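Local atomic coordinates of C2 toxin component I (PDB entry 2J3X), a protein that transfers ADP-ribose, probably to actin in target cells, as the enzymatic component of the binary C2 toxin of Clostridium botulinum. Residues Ser310-Asp315 with Arg361-Arg366. The protein carries 2 engineered substitutions. Sequence-based numbering, arbitrary orientation.
Sequences SDFSFD and RRFIFR. Engineered in segment 361-366: R361 (natural residue Ser).
F363 meets F312 and F314 with one end of its ring, and this aromatic cluster is the tightly packed, apolar part of the contact. CE2 of F363 lies 3.6 Å from CE2 of F314, with the two ring planes at 56°, while CZ of F363 reaches CD1 of F312 at 3.8 Å. F312 CE1 in turn sits over the centre of the F314 ring, 3.5 Å above its plane, so F312 and F314 pack on each other within the loop. CG of F363 stands anti to its carbonyl carbon, beside the backbone N (chi1 -58°), and the CE2-CZ end of the ring is what reaches the loop. F306 and F332 also meet its ring, and L329 of helix 326-336 touches F314, which places the cluster between the five-stranded sheet and that helix.

R362, partly exposed, also packs closely: its chain, extended from CG to NE, passes the loop backbone at F312 and S313, with CD 3.2 Å from F312 O. That oxygen lies over one face of the guanidinium, 3.4 Å from NE, but the poor angle argues against a hydrogen bond. The outer side is water-mediated instead. NE donates within the guanidinium plane to a water at 3.0 Å, which also accepts from F314 N and donates to D315 OD2 at 2.7 Å. This water thus ties the arginine to the loop's backbone and carboxylate, while direct attraction between R362 NE and D315 OD2, 5.1 Å apart, is probably modest.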
ATOM      1  N   SER A 310       7.929  22.401  -7.655  1.00 15.36           N
ATOM      2  CA  SER A 310       8.021  21.106  -8.347  1.00 16.91           C
ATOM      3  C   SER A 310       9.076  20.215  -7.723  1.00 16.40           C
ATOM      4  O   SER A 310       8.892  18.978  -7.654  1.00 14.87           O
ATOM      5  CB  SER A 310       8.335  21.279  -9.830  1.00 18.07           C
ATOM      6  OG  SER A 310       9.516  22.085  -9.962  1.00 21.54           O
ATOM      7  N   ASP A 311      10.177  20.813  -7.244  1.00 13.99           N
ATOM      8  CA  ASP A 311      11.299  20.048  -6.759  1.00 14.88           C
ATOM      9  C   ASP A 311      11.375  20.038  -5.231  1.00 13.89           C
ATOM     10  O   ASP A 311      12.440  19.835  -4.644  1.00 13.02           O
ATOM     11  CB  ASP A 311      12.611  20.598  -7.359  1.00 17.44           C
ATOM     12  CG  ASP A 311      12.799  22.095  -7.108  1.00 20.46           C
ATOM     13  OD1 ASP A 311      11.812  22.872  -6.915  1.00 20.58           O
ATOM     14  OD2 ASP A 311      13.990  22.516  -7.161  1.00 25.96           O
ATOM     15  N   PHE A 312      10.216  20.202  -4.612  1.00 12.52           N
ATOM     16  CA  PHE A 312      10.077  20.036  -3.183  1.00 12.54           C
ATOM     17  C   PHE A 312      10.772  18.750  -2.762  1.00 13.15           C
ATOM     18  O   PHE A 312      10.522  17.702  -3.372  1.00 13.39           O
ATOM     19  CB  PHE A 312       8.585  19.936  -2.809  1.00 11.56           C
ATOM     20  CG  PHE A 312       8.370  19.744  -1.325  1.00 12.58           C
ATOM     21  CD1 PHE A 312       8.410  18.446  -0.754  1.00 12.66           C
ATOM     22  CD2 PHE A 312       8.165  20.839  -0.504  1.00 13.40           C
ATOM     23  CE1 PHE A 312       8.264  18.274   0.616  1.00 12.53           C
ATOM     24  CE2 PHE A 312       7.996  20.684   0.848  1.00 13.94           C
ATOM     25  CZ  PHE A 312       8.056  19.403   1.432  1.00 14.91           C
ATOM     26  N   SER A 313      11.569  18.788  -1.705  1.00 11.70           N
ATOM     27  CA  SER A 313      12.243  17.547  -1.266  1.00 12.75           C
ATOM     28  C   SER A 313      11.967  17.255   0.182  1.00 13.65           C
ATOM     29  O   SER A 313      11.935  18.191   1.027  1.00 13.04           O
ATOM     30  CB  SER A 313      13.771  17.677  -1.451  1.00 13.70           C
ATOM     31  OG  SER A 313      14.475  16.557  -0.912  1.00 14.51           O
ATOM     32  N   PHE A 314      11.884  15.950   0.496  1.00 12.86           N
ATOM     33  CA  PHE A 314      11.775  15.493   1.875  1.00 12.18           C
ATOM     34  C   PHE A 314      13.092  15.111   2.535  1.00 15.06           C
ATOM     35  O   PHE A 314      13.107  14.608   3.679  1.00 17.62           O
ATOM     36  CB  PHE A 314      10.827  14.257   1.902  1.00 12.55           C
ATOM     37  CG  PHE A 314       9.374  14.575   1.687  1.00 10.71           C
ATOM     38  CD1 PHE A 314       8.616  15.207   2.700  1.00 12.76           C
ATOM     39  CD2 PHE A 314       8.753  14.203   0.504  1.00 12.32           C
ATOM     40  CE1 PHE A 314       7.254  15.477   2.529  1.00 11.21           C
ATOM     41  CE2 PHE A 314       7.384  14.467   0.320  1.00 11.99           C
ATOM     42  CZ  PHE A 314       6.634  15.092   1.380  1.00 10.33           C
ATOM     43  N   ASP A 315      14.202  15.291   1.815  1.00 14.47           N
ATOM     44  CA  ASP A 315      15.495  14.903   2.347  1.00 15.28           C
ATOM     45  C   ASP A 315      16.303  16.106   2.793  1.00 17.30           C
ATOM     46  O   ASP A 315      16.193  17.165   2.166  1.00 17.66           O
ATOM     47  CB  ASP A 315      16.255  14.183   1.252  1.00 14.75           C
ATOM     48  CG  ASP A 315      15.672  12.786   0.999  1.00 11.79           C
ATOM     49  OD1 ASP A 315      15.700  11.993   1.962  1.00 16.14           O
ATOM     50  OD2 ASP A 315      15.156  12.565  -0.100  1.00 14.84           O
ATOM     51  N   ARG A 361      10.123  11.162  -9.133  1.00 11.82           N
ATOM     52  CA  ARG A 361       8.960  11.914  -8.648  1.00 12.80           C
ATOM     53  C   ARG A 361       8.578  11.353  -7.279  1.00 12.52           C
ATOM     54  O   ARG A 361       8.380  10.133  -7.150  1.00 13.67           O
ATOM     55  CB  ARG A 361       7.805  11.756  -9.621  1.00 12.09           C
ATOM     56  CG  ARG A 361       8.156  12.372 -11.004  1.00 13.24           C
ATOM     57  CD  ARG A 361       6.906  12.377 -11.792  1.00 18.87           C
ATOM     58  NE  ARG A 361       7.088  12.906 -13.139  1.00 17.50           N
ATOM     59  CZ  ARG A 361       6.099  12.976 -14.025  1.00 26.29           C
ATOM     60  NH1 ARG A 361       4.886  12.554 -13.687  1.00 22.38           N
ATOM     61  NH2 ARG A 361       6.331  13.451 -15.249  1.00 25.27           N
ATOM     62  N   ARG A 362       8.488  12.231  -6.272  1.00 10.54           N
ATOM     63  CA  ARG A 362       8.390  11.802  -4.840  1.00 12.61           C
ATOM     64  C   ARG A 362       6.967  11.461  -4.396  1.00 11.28           C
ATOM     65  O   ARG A 362       6.775  10.887  -3.310  1.00 11.78           O
ATOM     66  CB  ARG A 362       8.926  12.964  -3.953  1.00 11.96           C
ATOM     67  CG  ARG A 362      10.409  13.231  -4.193  1.00 13.39           C
ATOM     68  CD  ARG A 362      10.791  14.550  -3.514  1.00 12.27           C
ATOM     69  NE  ARG A 362      12.246  14.785  -3.617  1.00 15.80           N
ATOM     70  CZ  ARG A 362      12.859  15.308  -4.676  1.00 17.63           C
ATOM     71  NH1 ARG A 362      12.201  15.660  -5.761  1.00 13.45           N
ATOM     72  NH2 ARG A 362      14.157  15.493  -4.625  1.00 19.29           N
ATOM     73  N   PHE A 363       5.967  11.865  -5.178  1.00 10.24           N
ATOM     74  CA  PHE A 363       4.577  11.750  -4.680  1.00 10.50           C
ATOM     75  C   PHE A 363       3.889  10.610  -5.450  1.00 10.55           C
ATOM     76  O   PHE A 363       3.510  10.765  -6.604  1.00 11.72           O
ATOM     77  CB  PHE A 363       3.830  13.093  -4.792  1.00 10.25           C
ATOM     78  CG  PHE A 363       4.520  14.207  -4.020  1.00  9.92           C
ATOM     79  CD1 PHE A 363       5.538  14.973  -4.628  1.00  9.88           C
ATOM     80  CD2 PHE A 363       4.187  14.457  -2.703  1.00 10.40           C
ATOM     81  CE1 PHE A 363       6.211  15.993  -3.930  1.00 11.80           C
ATOM     82  CE2 PHE A 363       4.851  15.498  -1.955  1.00 12.64           C
ATOM     83  CZ  PHE A 363       5.883  16.287  -2.594  1.00  9.97           C
ATOM     84  N   ILE A 364       3.781   9.451  -4.792  1.00 10.21           N
ATOM     85  CA  ILE A 364       3.344   8.244  -5.495  1.00  9.35           C
ATOM     86  C   ILE A 364       1.878   8.013  -5.148  1.00  9.38           C
ATOM     87  O   ILE A 364       1.592   7.562  -4.068  1.00  9.53           O
ATOM     88  CB  ILE A 364       4.147   7.031  -5.015  1.00  8.64           C
ATOM     89  CG1 ILE A 364       5.674   7.240  -5.117  1.00  8.45           C
ATOM     90  CG2 ILE A 364       3.648   5.738  -5.744  1.00 11.06           C
ATOM     91  CD1 ILE A 364       6.492   6.395  -4.073  1.00 10.64           C
ATOM     92  N   PHE A 365       0.966   8.303  -6.068  1.00 10.22           N
ATOM     93  CA  PHE A 365      -0.444   8.005  -5.832  1.00  9.39           C
ATOM     94  C   PHE A 365      -0.667   6.530  -6.037  1.00  9.10           C
ATOM     95  O   PHE A 365      -0.348   6.002  -7.105  1.00  9.63           O
ATOM     96  CB  PHE A 365      -1.390   8.769  -6.708  1.00 10.49           C
ATOM     97  CG  PHE A 365      -1.621  10.181  -6.217  1.00 11.73           C
ATOM     98  CD1 PHE A 365      -2.562  10.445  -5.239  1.00 12.06           C
ATOM     99  CD2 PHE A 365      -0.839  11.216  -6.711  1.00 17.83           C
ATOM    100  CE1 PHE A 365      -2.790  11.774  -4.786  1.00 14.27           C
ATOM    101  CE2 PHE A 365      -1.061  12.546  -6.251  1.00 18.64           C
ATOM    102  CZ  PHE A 365      -2.035  12.796  -5.280  1.00 15.37           C
ATOM    103  N   ARG A 366      -1.135   5.888  -4.961  1.00  7.98           N
ATOM    104  CA  ARG A 366      -1.468   4.448  -4.983  1.00  7.66           C
ATOM    105  C   ARG A 366      -3.008   4.465  -5.022  1.00  8.89           C
ATOM    106  O   ARG A 366      -3.682   4.560  -4.002  1.00  8.77           O
ATOM    107  CB  ARG A 366      -0.839   3.782  -3.724  1.00  6.76           C
ATOM    108  CG  ARG A 366      -1.222   2.249  -3.656  1.00  7.66           C
ATOM    109  CD  ARG A 366      -0.392   1.535  -2.633  1.00 10.79           C
ATOM    110  NE  ARG A 366      -0.823   0.129  -2.556  1.00 10.30           N
ATOM    111  CZ  ARG A 366      -1.586  -0.384  -1.577  1.00 12.31           C
ATOM    112  NH1 ARG A 366      -1.972   0.387  -0.554  1.00  9.85           N
ATOM    113  NH2 ARG A 366      -1.928  -1.708  -1.625  1.00 10.03           N
TER
HETATM  114  O   HOH W   1      12.746  13.490  -0.975  1.00 10.81           O